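Local coordinates for probable fatty acyl-CoA transferase Rv3272 (Mycobacterium tuberculosis, PDB 5YX6), which probably acts as a family III CoA transferase in fatty acid metabolism, binding fatty acyl-CoAs of varied chain length, palmitoyl-CoA most tightly, at residues L90-A96 with L118-N122; A96-A102 with N124-L130; K273-L277 with L321-L327; I278-L283 with E305-L310. All coordinates share one frame. Residues are numbered along the deposited sequence.

Contact 1 (L90-A96 with L118-N122); sequences LRLADTA and LRSRN
Two helix ends run side by side in the same sense, CA atoms 6.9 Å apart at Leu90 and Leu118, 5.5 Å at Asp94 and Asn122. Arg121, which buries the most surface (chi1 m, chi2 t, chi3 p), makes a two-pronged salt bridge with Asp94 (m): Arg121 NE to Asp94 OD1 3.2 Å, Arg121 NH2 to Asp94 OD2 2.9 Å. Leu90 CB lies over one guanidinium face, 3.9 Å from Arg121 CZ, so arginine serves charge and packing. Asn122 leaves helical geometry (phi -126°, psi 96°); with chi1 t its ND2 donates to Ala93 O at 3.2 Å and weakly to Ala96 O at 2.9 Å, adding a donor to carbonyls where helix 83-94 ends, while OD1 accepts from Asn124 N. Leu90 CD2 meets Leu118 CD2 at 3.6 Å. Ala93, small enough for Leu118 to come near (CB to Leu118 CD2 4.3 Å), also touches Leu16 of strand 14-17. Each helix leads into a neighbouring parallel strand (98-101, 126-131), both packing side by side on the Rossmann-fold sheet.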
loop_
_atom_site.group_PDB
_atom_site.type_symbol
_atom_site.label_atom_id
_atom_site.label_comp_id
_atom_site.label_asym_id
_atom_site.label_seq_id
_atom_site.Cartn_x
_atom_site.Cartn_y
_atom_site.Cartn_z
ATOM N N LEU A 90 -15.657 -11.040 26.681
ATOM C CA LEU A 90 -14.575 -11.083 27.659
ATOM C C LEU A 90 -14.049 -12.507 27.799
ATOM O O LEU A 90 -12.844 -12.722 27.869
ATOM C CB LEU A 90 -15.029 -10.541 29.017
ATOM C CG LEU A 90 -15.307 -9.038 29.109
ATOM C CD1 LEU A 90 -16.051 -8.701 30.382
ATOM C CD2 LEU A 90 -14.026 -8.245 29.036
ATOM N N ARG A 91 -14.951 -13.480 27.820
ATOM C CA ARG A 91 -14.543 -14.876 27.918
ATOM C C ARG A 91 -13.857 -15.344 26.642
ATOM O O ARG A 91 -12.892 -16.104 26.693
ATOM C CB ARG A 91 -15.739 -15.774 28.227
ATOM C CG ARG A 91 -16.234 -15.636 29.653
ATOM C CD ARG A 91 -17.349 -16.616 29.951
ATOM N NE ARG A 91 -18.423 -15.973 30.698
ATOM C CZ ARG A 91 -19.629 -15.709 30.201
ATOM N NH1 ARG A 91 -19.931 -16.036 28.947
ATOM N NH2 ARG A 91 -20.539 -15.117 30.963
ATOM N N LEU A 92 -14.369 -14.901 25.498
ATOM C CA LEU A 92 -13.776 -15.258 24.224
ATOM C C LEU A 92 -12.372 -14.639 24.112
ATOM O O LEU A 92 -11.442 -15.278 23.626
ATOM C CB LEU A 92 -14.680 -14.816 23.070
ATOM C CG LEU A 92 -14.334 -15.281 21.657
ATOM C CD1 LEU A 92 -14.001 -16.762 21.644
ATOM C CD2 LEU A 92 -15.474 -14.969 20.688
ATOM N N ALA A 93 -12.218 -13.403 24.572
ATOM C CA ALA A 93 -10.925 -12.722 24.519
ATOM C C ALA A 93 -9.870 -13.361 25.431
ATOM O O ALA A 93 -8.674 -13.310 25.135
ATOM C CB ALA A 93 -11.087 -11.264 24.871
ATOM N N ASP A 94 -10.300 -13.954 26.540
ATOM C CA ASP A 94 -9.367 -14.666 27.412
ATOM C C ASP A 94 -8.640 -15.779 26.658
ATOM O O ASP A 94 -7.534 -16.164 27.021
ATOM C CB ASP A 94 -10.091 -15.252 28.633
ATOM C CG ASP A 94 -10.519 -14.185 29.639
ATOM O OD1 ASP A 94 -10.056 -13.022 29.536
ATOM O OD2 ASP A 94 -11.320 -14.521 30.545
ATOM N N THR A 95 -9.252 -16.264 25.583
ATOM C CA THR A 95 -8.686 -17.362 24.819
ATOM C C THR A 95 -7.940 -16.877 23.580
ATOM O O THR A 95 -7.423 -17.688 22.809
ATOM C CB THR A 95 -9.773 -18.353 24.363
ATOM O OG1 THR A 95 -10.594 -17.731 23.364
ATOM C CG2 THR A 95 -10.635 -18.796 25.542
ATOM N N ALA A 96 -7.886 -15.563 23.381
ATOM C CA ALA A 96 -7.360 -15.016 22.130
ATOM C C ALA A 96 -5.910 -14.556 22.228
ATOM O O ALA A 96 -5.450 -14.118 23.279
ATOM C CB ALA A 96 -8.229 -13.860 21.664
ATOM N N LEU A 118 -9.303 -5.741 28.526
ATOM C CA LEU A 118 -8.969 -7.068 28.034
ATOM C C LEU A 118 -7.595 -7.526 28.506
ATOM O O LEU A 118 -7.414 -8.688 28.866
ATOM C CB LEU A 118 -9.040 -7.095 26.504
ATOM C CG LEU A 118 -10.389 -6.721 25.870
ATOM C CD1 LEU A 118 -10.403 -7.078 24.389
ATOM C CD2 LEU A 118 -11.555 -7.388 26.569
ATOM N N ARG A 119 -6.624 -6.622 28.526
ATOM C CA ARG A 119 -5.260 -7.020 28.859
ATOM C C ARG A 119 -5.031 -7.306 30.343
ATOM O O ARG A 119 -4.115 -8.051 30.692
ATOM C CB ARG A 119 -4.287 -5.949 28.390
ATOM C CG ARG A 119 -4.081 -5.945 26.890
ATOM C CD ARG A 119 -3.588 -4.602 26.432
ATOM N NE ARG A 119 -2.300 -4.262 27.022
ATOM C CZ ARG A 119 -1.134 -4.711 26.575
ATOM N NH1 ARG A 119 -1.101 -5.549 25.543
ATOM N NH2 ARG A 119 -0.009 -4.341 27.172
ATOM N N SER A 120 -5.868 -6.747 31.213
ATOM C CA SER A 120 -5.760 -7.040 32.643
ATOM C C SER A 120 -6.107 -8.503 32.898
ATOM O O SER A 120 -5.550 -9.135 33.792
ATOM C CB SER A 120 -6.667 -6.128 33.473
ATOM O OG SER A 120 -7.997 -6.142 32.988
ATOM N N ARG A 121 -7.016 -9.036 32.087
ATOM C CA ARG A 121 -7.439 -10.428 32.185
ATOM C C ARG A 121 -6.481 -11.384 31.473
ATOM O O ARG A 121 -6.237 -12.486 31.956
ATOM C CB ARG A 121 -8.843 -10.586 31.603
ATOM C CG ARG A 121 -9.880 -9.692 32.260
ATOM C CD ARG A 121 -11.179 -9.692 31.462
ATOM N NE ARG A 121 -11.729 -11.039 31.348
ATOM C CZ ARG A 121 -12.786 -11.481 32.023
ATOM N NH1 ARG A 121 -13.435 -10.672 32.859
ATOM N NH2 ARG A 121 -13.200 -12.733 31.849
ATOM N N ASN A 122 -5.968 -10.971 30.314
ATOM C CA ASN A 122 -5.104 -11.820 29.493
ATOM C C ASN A 122 -3.779 -11.121 29.167
ATOM O O ASN A 122 -3.699 -10.351 28.208
ATOM C CB ASN A 122 -5.842 -12.221 28.205
ATOM C CG ASN A 122 -5.025 -13.147 27.295
ATOM O OD1 ASN A 122 -3.888 -13.525 27.602
ATOM N ND2 ASN A 122 -5.615 -13.517 26.161
#

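Contact 2 (A96-A102 with N124-L130); sequences ADVVLEA and NLIYARL
Strands 98-101 and 126-131 pair in parallel, their short axes 4.7 Å apart at 13°, from Val98 beside Ile126 to Glu101 beside Arg129. Backbone hydrogen bonds weave between them: Ile126 N to Asp97 O 2.9 Å, Val99 N to Ile126 O 2.8 Å, Ala128 N to Val99 O 2.8 Å, Glu101 N to Ala128 O 2.9 Å and Leu130 N to Glu101 O 2.9 Å. One face carries Val98 (t), Ile126 (m, t), Leu100 (m, t) and Ala128. Leu100 turns CD2 to 3.6 Å from Ala128 CB, and helix 173-196 covers this layer. On the other face Val99 (t) sets CG1 over the Tyr127 ring, 4.1 Å from CE2, while the phenol (chi1 t) sends OH to Leu113 O. Glu101 (chi1 t, chi2 -99°) bends so that OE1 meets Arg129 NE at 3.0 Å in a salt bridge. Water 1 links Glu101 OE2 (2.7 Å, weak) to Arg129 NH1 (3.0 Å), and Arg129 NH2 also pairs with Glu109. Leu130 lies about 7 Å, side chain to side chain, from Asp175, the inferred nucleophile. Adjacent parallel strands joined through helices 107-110 and 115-121 make a beta-alpha-beta crossover in the 3-2-1-4-5-6 sheet of the Rossmann-fold domain.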
loop_
_atom_site.group_PDB
_atom_site.type_symbol
_atom_site.label_atom_id
_atom_site.label_comp_id
_atom_site.label_asym_id
_atom_site.label_seq_id
_atom_site.Cartn_x
_atom_site.Cartn_y
_atom_site.Cartn_z
ATOM N N ALA A 96 -7.886 -15.563 23.381
ATOM C CA ALA A 96 -7.360 -15.016 22.130
ATOM C C ALA A 96 -5.910 -14.556 22.228
ATOM O O ALA A 96 -5.450 -14.118 23.279
ATOM C CB ALA A 96 -8.229 -13.860 21.664
ATOM N N ASP A 97 -5.204 -14.631 21.104
ATOM C CA ASP A 97 -3.863 -14.085 21.007
ATOM C C ASP A 97 -3.911 -12.627 20.549
ATOM O O ASP A 97 -3.107 -11.801 20.977
ATOM C CB ASP A 97 -3.023 -14.909 20.033
ATOM C CG ASP A 97 -2.936 -16.370 20.438
ATOM O OD1 ASP A 97 -2.067 -16.693 21.283
ATOM O OD2 ASP A 97 -3.722 -17.192 19.907
ATOM N N VAL A 98 -4.860 -12.316 19.671
ATOM C CA VAL A 98 -4.980 -10.972 19.103
ATOM C C VAL A 98 -6.427 -10.483 19.092
ATOM O O VAL A 98 -7.349 -11.242 18.799
ATOM C CB VAL A 98 -4.444 -10.911 17.658
ATOM C CG1 VAL A 98 -4.540 -9.508 17.115
ATOM C CG2 VAL A 98 -2.997 -11.404 17.578
ATOM N N VAL A 99 -6.617 -9.212 19.417
ATOM C CA VAL A 99 -7.861 -8.524 19.109
ATOM C C VAL A 99 -7.614 -7.458 18.030
ATOM O O VAL A 99 -6.694 -6.648 18.159
ATOM C CB VAL A 99 -8.473 -7.877 20.374
ATOM C CG1 VAL A 99 -9.575 -6.897 20.003
ATOM C CG2 VAL A 99 -8.995 -8.956 21.298
ATOM N N LEU A 100 -8.422 -7.482 16.967
ATOM C CA LEU A 100 -8.411 -6.457 15.916
ATOM C C LEU A 100 -9.648 -5.600 16.026
ATOM O O LEU A 100 -10.767 -6.120 16.016
ATOM C CB LEU A 100 -8.376 -7.064 14.517
ATOM C CG LEU A 100 -7.194 -7.891 14.046
ATOM C CD1 LEU A 100 -7.403 -8.269 12.596
ATOM C CD2 LEU A 100 -5.941 -7.067 14.214
ATOM N N GLU A 101 -9.465 -4.291 16.137
ATOM C CA GLU A 101 -10.607 -3.387 16.239
ATOM C C GLU A 101 -10.480 -2.139 15.356
ATOM O O GLU A 101 -9.400 -1.566 15.241
ATOM C CB GLU A 101 -10.786 -2.985 17.700
ATOM C CG GLU A 101 -11.846 -1.942 17.910
ATOM C CD GLU A 101 -11.284 -0.541 18.047
ATOM O OE1 GLU A 101 -10.199 -0.385 18.651
ATOM O OE2 GLU A 101 -11.942 0.402 17.564
ATOM N N ALA A 102 -11.592 -1.708 14.758
ATOM C CA ALA A 102 -11.585 -0.566 13.844
ATOM C C ALA A 102 -12.781 0.377 14.031
ATOM O O ALA A 102 -13.220 1.025 13.080
ATOM C CB ALA A 102 -11.526 -1.052 12.405
ATOM N N ASN A 124 -1.182 -12.038 27.713
ATOM C CA ASN A 124 -0.557 -12.393 26.444
ATOM C C ASN A 124 -1.299 -11.804 25.244
ATOM O O ASN A 124 -0.935 -12.050 24.096
ATOM C CB ASN A 124 -0.453 -13.916 26.296
ATOM C CG ASN A 124 0.614 -14.527 27.190
ATOM O OD1 ASN A 124 1.607 -13.880 27.526
ATOM N ND2 ASN A 124 0.424 -15.784 27.560
ATOM N N LEU A 125 -2.338 -11.026 25.519
ATOM C CA LEU A 125 -3.184 -10.491 24.461
ATOM C C LEU A 125 -2.572 -9.292 23.736
ATOM O O LEU A 125 -2.196 -8.292 24.344
ATOM C CB LEU A 125 -4.551 -10.103 25.020
ATOM C CG LEU A 125 -5.540 -9.636 23.955
ATOM C CD1 LEU A 125 -5.838 -10.772 22.998
ATOM C CD2 LEU A 125 -6.808 -9.147 24.611
ATOM N N ILE A 126 -2.487 -9.418 22.420
ATOM C CA ILE A 126 -2.086 -8.325 21.558
ATOM C C ILE A 126 -3.339 -7.578 21.110
ATOM O O ILE A 126 -4.337 -8.191 20.719
ATOM C CB ILE A 126 -1.271 -8.852 20.367
ATOM C CG1 ILE A 126 0.090 -9.323 20.874
ATOM C CG2 ILE A 126 -1.108 -7.788 19.289
ATOM C CD1 ILE A 126 0.726 -10.379 20.040
ATOM N N TYR A 127 -3.306 -6.257 21.229
ATOM C CA TYR A 127 -4.462 -5.419 20.932
ATOM C C TYR A 127 -4.147 -4.474 19.775
ATOM O O TYR A 127 -3.239 -3.666 19.880
ATOM C CB TYR A 127 -4.859 -4.625 22.178
ATOM C CG TYR A 127 -6.288 -4.148 22.213
ATOM C CD1 TYR A 127 -6.702 -3.061 21.450
ATOM C CD2 TYR A 127 -7.219 -4.764 23.038
ATOM C CE1 TYR A 127 -8.012 -2.616 21.498
ATOM C CE2 TYR A 127 -8.527 -4.330 23.090
ATOM C CZ TYR A 127 -8.919 -3.256 22.322
ATOM O OH TYR A 127 -10.226 -2.823 22.383
ATOM N N ALA A 128 -4.882 -4.580 18.674
ATOM C CA ALA A 128 -4.574 -3.789 17.486
ATOM C C ALA A 128 -5.726 -2.873 17.059
ATOM O O ALA A 128 -6.846 -3.336 16.869
ATOM C CB ALA A 128 -4.176 -4.717 16.334
ATOM N N ARG A 129 -5.440 -1.581 16.902
ATOM C CA ARG A 129 -6.454 -0.581 16.545
ATOM C C ARG A 129 -6.205 0.081 15.188
ATOM O O ARG A 129 -5.127 0.621 14.933
ATOM C CB ARG A 129 -6.540 0.491 17.628
ATOM C CG ARG A 129 -6.372 -0.082 19.024
ATOM C CD ARG A 129 -6.712 0.910 20.112
ATOM N NE ARG A 129 -8.146 1.152 20.207
ATOM C CZ ARG A 129 -8.725 1.753 21.237
ATOM N NH1 ARG A 129 -10.039 1.931 21.251
ATOM N NH2 ARG A 129 -7.986 2.159 22.261
ATOM N N LEU A 130 -7.208 0.018 14.319
ATOM C CA LEU A 130 -7.168 0.697 13.027
ATOM C C LEU A 130 -8.164 1.857 12.996
ATOM O O LEU A 130 -9.356 1.653 13.205
ATOM C CB LEU A 130 -7.457 -0.290 11.899
ATOM C CG LEU A 130 -7.504 0.275 10.479
ATOM C CD1 LEU A 130 -6.192 0.924 10.115
ATOM C CD2 LEU A 130 -7.821 -0.838 9.493
HETATM O O HOH W 1 -12.676 1.815 19.740
HETATM O O HOH W 2 -9.976 2.541 17.771
#

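Contact 3 (K273-L277 with L321-L327); sequences KLCYL and LLQANGL
A lysine reaching for the end of another helix is the unusual element here. Lys273 leaves its backbone with an off-rotamer chi1 of -129°, then extends fully (chi2 to chi4 all t), so that NZ donates to Asn325 O at 2.9 Å. That carbonyl belongs to the turn closing helix 315-324, a Schellman motif in which Leu327 N bonds to Leu322 O at 2.8 Å and Gly326 N to Gln323 O at 2.9 Å. Gly326 is the C-prime residue, and its positive phi (72°, with psi 34°) is one that glycine adopts most easily. The chain then turns extended at Leu327 (phi -108°, psi 150°), pointing its side chain at helix 268-277. Leu277 (m, t) buries the most surface: its CD1 lies 4.1 Å from Leu322 CD1, 3.8 Å from Leu327 CD1 and 3.7 Å from Asn325 CB, and its CA is 7.6 Å from that of Leu322. One turn earlier, Leu274 (t, p) brings CD1 to 4.3 Å from Leu322 CD2 and CB to 4.1 Å from Leu327 CD1. The aliphatic stem of Lys273 joins in, CD 3.8 Å from Leu327 CD2. Leu322 also rests on Ile261 and Ile263 of strand 260-264. Leucines thus fill the space between the helices, while a partly exposed lysine lays its methylenes on leucine and its charge on a carbonyl: the join is mainly apolar, with one polar bond at its edge.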
loop_
_atom_site.group_PDB
_atom_site.type_symbol
_atom_site.label_atom_id
_atom_site.label_comp_id
_atom_site.label_asym_id
_atom_site.label_seq_id
_atom_site.Cartn_x
_atom_site.Cartn_y
_atom_site.Cartn_z
ATOM N N LYS A 273 20.240 3.811 -26.275
ATOM C CA LYS A 273 19.556 2.678 -26.874
ATOM C C LYS A 273 18.218 3.125 -27.497
ATOM O O LYS A 273 17.925 2.812 -28.662
ATOM C CB LYS A 273 19.331 1.626 -25.792
ATOM C CG LYS A 273 19.762 0.213 -26.091
ATOM C CD LYS A 273 19.480 -0.624 -24.843
ATOM C CE LYS A 273 19.992 -2.036 -24.943
ATOM N NZ LYS A 273 19.782 -2.747 -23.652
ATOM N N LEU A 274 17.434 3.881 -26.724
ATOM C CA LEU A 274 16.136 4.373 -27.174
ATOM C C LEU A 274 16.240 5.218 -28.450
ATOM O O LEU A 274 15.546 4.957 -29.431
ATOM C CB LEU A 274 15.466 5.179 -26.062
ATOM C CG LEU A 274 14.127 5.813 -26.439
ATOM C CD1 LEU A 274 13.105 4.719 -26.678
ATOM C CD2 LEU A 274 13.638 6.765 -25.363
ATOM N N CYS A 275 17.116 6.217 -28.437
ATOM C CA CYS A 275 17.318 7.073 -29.603
ATOM C C CYS A 275 17.627 6.291 -30.882
ATOM O O CYS A 275 17.078 6.590 -31.942
ATOM C CB CYS A 275 18.444 8.066 -29.345
ATOM S SG CYS A 275 18.074 9.252 -28.050
ATOM N N TYR A 276 18.488 5.281 -30.791
ATOM C CA TYR A 276 18.808 4.507 -31.985
ATOM C C TYR A 276 17.598 3.685 -32.421
ATOM O O TYR A 276 17.346 3.538 -33.616
ATOM C CB TYR A 276 20.024 3.592 -31.760
ATOM C CG TYR A 276 21.318 4.359 -31.557
ATOM C CD1 TYR A 276 21.936 5.038 -32.609
ATOM C CD2 TYR A 276 21.923 4.399 -30.309
ATOM C CE1 TYR A 276 23.119 5.757 -32.405
ATOM C CE2 TYR A 276 23.097 5.105 -30.096
ATOM C CZ TYR A 276 23.693 5.779 -31.141
ATOM O OH TYR A 276 24.861 6.470 -30.898
ATOM N N LEU A 277 16.859 3.139 -31.456
ATOM C CA LEU A 277 15.737 2.247 -31.769
ATOM C C LEU A 277 14.560 2.946 -32.449
ATOM O O LEU A 277 13.860 2.333 -33.247
ATOM C CB LEU A 277 15.240 1.535 -30.497
ATOM C CG LEU A 277 16.147 0.421 -29.958
ATOM C CD1 LEU A 277 15.634 -0.137 -28.638
ATOM C CD2 LEU A 277 16.314 -0.693 -30.990
ATOM N N LEU A 321 9.232 -4.066 -29.617
ATOM C CA LEU A 321 10.596 -3.733 -30.021
ATOM C C LEU A 321 11.458 -3.299 -28.838
ATOM O O LEU A 321 12.602 -3.718 -28.696
ATOM C CB LEU A 321 10.587 -2.624 -31.078
ATOM C CG LEU A 321 11.972 -2.137 -31.522
ATOM C CD1 LEU A 321 12.729 -3.242 -32.261
ATOM C CD2 LEU A 321 11.883 -0.884 -32.373
ATOM N N LEU A 322 10.907 -2.441 -27.995
ATOM C CA LEU A 322 11.671 -1.886 -26.894
ATOM C C LEU A 322 11.966 -2.935 -25.819
ATOM O O LEU A 322 13.032 -2.909 -25.199
ATOM C CB LEU A 322 10.941 -0.694 -26.301
ATOM C CG LEU A 322 11.297 0.703 -26.810
ATOM C CD1 LEU A 322 11.633 0.719 -28.285
ATOM C CD2 LEU A 322 10.140 1.613 -26.547
ATOM N N GLN A 323 11.034 -3.860 -25.602
ATOM C CA GLN A 323 11.247 -4.901 -24.602
ATOM C C GLN A 323 12.268 -5.925 -25.100
ATOM O O GLN A 323 13.084 -6.422 -24.326
ATOM C CB GLN A 323 9.924 -5.595 -24.237
ATOM C CG GLN A 323 9.019 -4.759 -23.334
ATOM C CD GLN A 323 7.758 -5.502 -22.874
ATOM O OE1 GLN A 323 7.501 -6.641 -23.271
ATOM N NE2 GLN A 323 6.968 -4.847 -22.039
ATOM N N ALA A 324 12.247 -6.218 -26.396
ATOM C CA ALA A 324 13.196 -7.180 -26.947
ATOM C C ALA A 324 14.626 -6.665 -26.800
ATOM O O ALA A 324 15.569 -7.439 -26.822
ATOM C CB ALA A 324 12.876 -7.483 -28.406
ATOM N N ASN A 325 14.774 -5.357 -26.633
ATOM C CA ASN A 325 16.080 -4.745 -26.458
ATOM C C ASN A 325 16.321 -4.275 -25.036
ATOM O O ASN A 325 17.195 -3.449 -24.787
ATOM C CB ASN A 325 16.238 -3.569 -27.421
ATOM C CG ASN A 325 16.495 -4.018 -28.847
ATOM O OD1 ASN A 325 15.576 -4.388 -29.585
ATOM N ND2 ASN A 325 17.761 -3.989 -29.241
ATOM N N GLY A 326 15.537 -4.799 -24.100
ATOM C CA GLY A 326 15.789 -4.561 -22.692
ATOM C C GLY A 326 15.477 -3.163 -22.211
ATOM O O GLY A 326 16.169 -2.637 -21.345
ATOM N N LEU A 327 14.451 -2.543 -22.783
ATOM C CA LEU A 327 14.010 -1.247 -22.288
ATOM C C LEU A 327 12.679 -1.391 -21.553
ATOM O O LEU A 327 11.873 -2.264 -21.865
ATOM C CB LEU A 327 13.887 -0.235 -23.421
ATOM C CG LEU A 327 15.182 0.111 -24.153
ATOM C CD1 LEU A 327 14.901 1.189 -25.191
ATOM C CD2 LEU A 327 16.263 0.563 -23.184
#

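Contact 4 (I278-L283 with E305-L310); sequences IGRPDL and ELELAL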
loop_
_atom_site.group_PDB
_atom_site.type_symbol
_atom_site.label_atom_id
_atom_site.label_comp_id
_atom_site.label_asym_id
_atom_site.label_seq_id
_atom_site.Cartn_x
_atom_site.Cartn_y
_atom_site.Cartn_z
ATOM N N ILE A 278 14.338 4.219 -32.127
ATOM C CA ILE A 278 13.255 4.989 -32.740
ATOM C C ILE A 278 13.703 5.726 -34.000
ATOM O O ILE A 278 12.961 6.546 -34.546
ATOM C CB ILE A 278 12.674 6.029 -31.766
ATOM C CG1 ILE A 278 13.744 7.064 -31.422
ATOM C CG2 ILE A 278 12.142 5.348 -30.515
ATOM C CD1 ILE A 278 13.277 8.152 -30.513
ATOM N N GLY A 279 14.929 5.460 -34.438
ATOM C CA GLY A 279 15.443 6.046 -35.661
ATOM C C GLY A 279 15.861 7.493 -35.500
ATOM O O GLY A 279 15.695 8.292 -36.413
ATOM N N ARG A 280 16.376 7.854 -34.332
ATOM C CA ARG A 280 16.772 9.240 -34.103
ATOM C C ARG A 280 18.137 9.386 -33.420
ATOM O O ARG A 280 18.222 9.905 -32.302
ATOM C CB ARG A 280 15.697 9.963 -33.283
ATOM C CG ARG A 280 14.337 10.091 -33.987
ATOM C CD ARG A 280 14.394 11.095 -35.162
ATOM N NE ARG A 280 15.018 12.347 -34.738
ATOM C CZ ARG A 280 14.346 13.383 -34.247
ATOM N NH1 ARG A 280 13.015 13.332 -34.132
ATOM N NH2 ARG A 280 15.005 14.474 -33.870
ATOM N N PRO A 281 19.213 8.940 -34.094
ATOM C CA PRO A 281 20.577 9.041 -33.552
ATOM C C PRO A 281 21.015 10.472 -33.238
ATOM O O PRO A 281 21.911 10.677 -32.413
ATOM C CB PRO A 281 21.450 8.460 -34.669
ATOM C CG PRO A 281 20.519 7.719 -35.567
ATOM C CD PRO A 281 19.204 8.401 -35.463
ATOM N N ASP A 282 20.376 11.448 -33.878
ATOM C CA ASP A 282 20.728 12.853 -33.705
ATOM C C ASP A 282 20.448 13.317 -32.289
ATOM O O ASP A 282 21.077 14.260 -31.808
ATOM C CB ASP A 282 19.964 13.727 -34.710
ATOM C CG ASP A 282 18.450 13.667 -34.521
ATOM O OD1 ASP A 282 17.836 12.639 -34.887
ATOM O OD2 ASP A 282 17.870 14.674 -34.050
ATOM N N LEU A 283 19.502 12.652 -31.626
ATOM C CA LEU A 283 19.097 13.036 -30.273
ATOM C C LEU A 283 20.142 12.713 -29.208
ATOM O O LEU A 283 20.139 13.313 -28.136
ATOM C CB LEU A 283 17.772 12.375 -29.904
ATOM C CG LEU A 283 16.567 12.845 -30.720
ATOM C CD1 LEU A 283 15.296 12.194 -30.207
ATOM C CD2 LEU A 283 16.455 14.367 -30.715
ATOM N N GLU A 305 9.866 15.685 -29.667
ATOM C CA GLU A 305 10.760 14.974 -30.582
ATOM C C GLU A 305 10.470 13.474 -30.577
ATOM O O GLU A 305 10.442 12.839 -31.626
ATOM C CB GLU A 305 12.218 15.249 -30.229
ATOM C CG GLU A 305 12.617 16.721 -30.382
ATOM C CD GLU A 305 12.673 17.209 -31.837
ATOM O OE1 GLU A 305 12.660 16.365 -32.768
ATOM O OE2 GLU A 305 12.724 18.448 -32.044
ATOM N N LEU A 306 10.226 12.913 -29.391
ATOM C CA LEU A 306 9.966 11.483 -29.279
ATOM C C LEU A 306 8.673 11.105 -29.990
ATOM O O LEU A 306 8.623 10.117 -30.722
ATOM C CB LEU A 306 9.908 11.059 -27.807
ATOM C CG LEU A 306 11.233 11.204 -27.050
ATOM C CD1 LEU A 306 11.085 10.858 -25.569
ATOM C CD2 LEU A 306 12.319 10.355 -27.699
ATOM N N GLU A 307 7.634 11.907 -29.803
ATOM C CA GLU A 307 6.345 11.575 -30.393
ATOM C C GLU A 307 6.364 11.722 -31.921
ATOM O O GLU A 307 5.710 10.946 -32.623
ATOM C CB GLU A 307 5.232 12.421 -29.756
ATOM C CG GLU A 307 4.995 12.050 -28.279
ATOM C CD GLU A 307 3.769 12.717 -27.648
ATOM O OE1 GLU A 307 3.467 13.884 -27.982
ATOM O OE2 GLU A 307 3.103 12.061 -26.814
ATOM N N LEU A 308 7.123 12.688 -32.439
ATOM C CA LEU A 308 7.362 12.745 -33.888
ATOM C C LEU A 308 7.916 11.414 -34.390
ATOM O O LEU A 308 7.457 10.878 -35.395
ATOM C CB LEU A 308 8.316 13.886 -34.252
ATOM C CG LEU A 308 7.683 15.286 -34.241
ATOM C CD1 LEU A 308 8.728 16.367 -34.476
ATOM C CD2 LEU A 308 6.551 15.403 -35.253
ATOM N N ALA A 309 8.862 10.850 -33.645
ATOM C CA ALA A 309 9.481 9.585 -34.038
ATOM C C ALA A 309 8.581 8.380 -33.784
ATOM O O ALA A 309 8.546 7.451 -34.595
ATOM C CB ALA A 309 10.809 9.405 -33.312
ATOM N N LEU A 310 7.845 8.395 -32.672
ATOM C CA LEU A 310 6.995 7.259 -32.310
ATOM C C LEU A 310 5.775 7.107 -33.210
ATOM O O LEU A 310 5.093 6.080 -33.186
ATOM C CB LEU A 310 6.557 7.369 -30.849
ATOM C CG LEU A 310 7.708 7.210 -29.859
ATOM C CD1 LEU A 310 7.304 7.691 -28.489
ATOM C CD2 LEU A 310 8.161 5.760 -29.827
#
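Ile278 lays its CD1 against Leu306 CD2 at 3.7 Å and Ala309 CB at 3.9 Å, while its CG2 reaches Leu310 CD2 at 4.1 Å. It is the first residue to leave helical geometry after helix 268-277, which ends in a Schellman motif: Gly279, at the C-prime position with phi 77°, donates its N to Tyr276 O, and Arg280 N bonds to Cys275 O. Glycine suits the positive phi, and the reversal sends the chain along the flank of helix 299-310. Beta-branched Ile278 spreads its two arms over one face of that helix, and Ala309 is small enough to let the loop come close, with CA atoms of Ile278 and Ala309 6.1 Å apart. Leu283, further along the chain, adds CD1 at 4.3 Å from Leu306 CD2, and Leu306 also packs on Phe254 of strand 253-255.

Over this apolar patch runs a salt-bridge network. Arg280, folded back with chi1 to chi3 all m, rests CG on Ala309 CB at 3.7 Å and turns its guanidinium between two acids. Arg280 NE donates to Asp282 OD1 at 2.8 Å and Arg280 NH2 to Asp282 OD2 at 2.9 Å, tying the turn to itself. Glu305, also bent (chi1 and chi2 m), ties it to the helix: its OE1 sits at the guanidinium edge, 3.2 Å from Arg280 NH2 and a weaker 3.3 Å from Arg280 NH1.

Contact 2 is the most buried, a strand pair inside the Rossmann sheet held by regular backbone hydrogen bonds. Contact 1 shares Ala96 with it and joins the helices that precede the same two strands, Leu118 packing on Val99, Leu125 and Tyr127; only partly buried, it relies more on side-chain polar bonds. Contacts 3 and 4 lie across the chain's centre, about 51 Å or more from the first two between centres, probably in the small domain. Contact 4 is nested in the loop closed by contact 3, and both use helix ends finished by Schellman turns. There leucines and isoleucine pack inside, with a lysine bond edging contact 3 and a charged network contact 4.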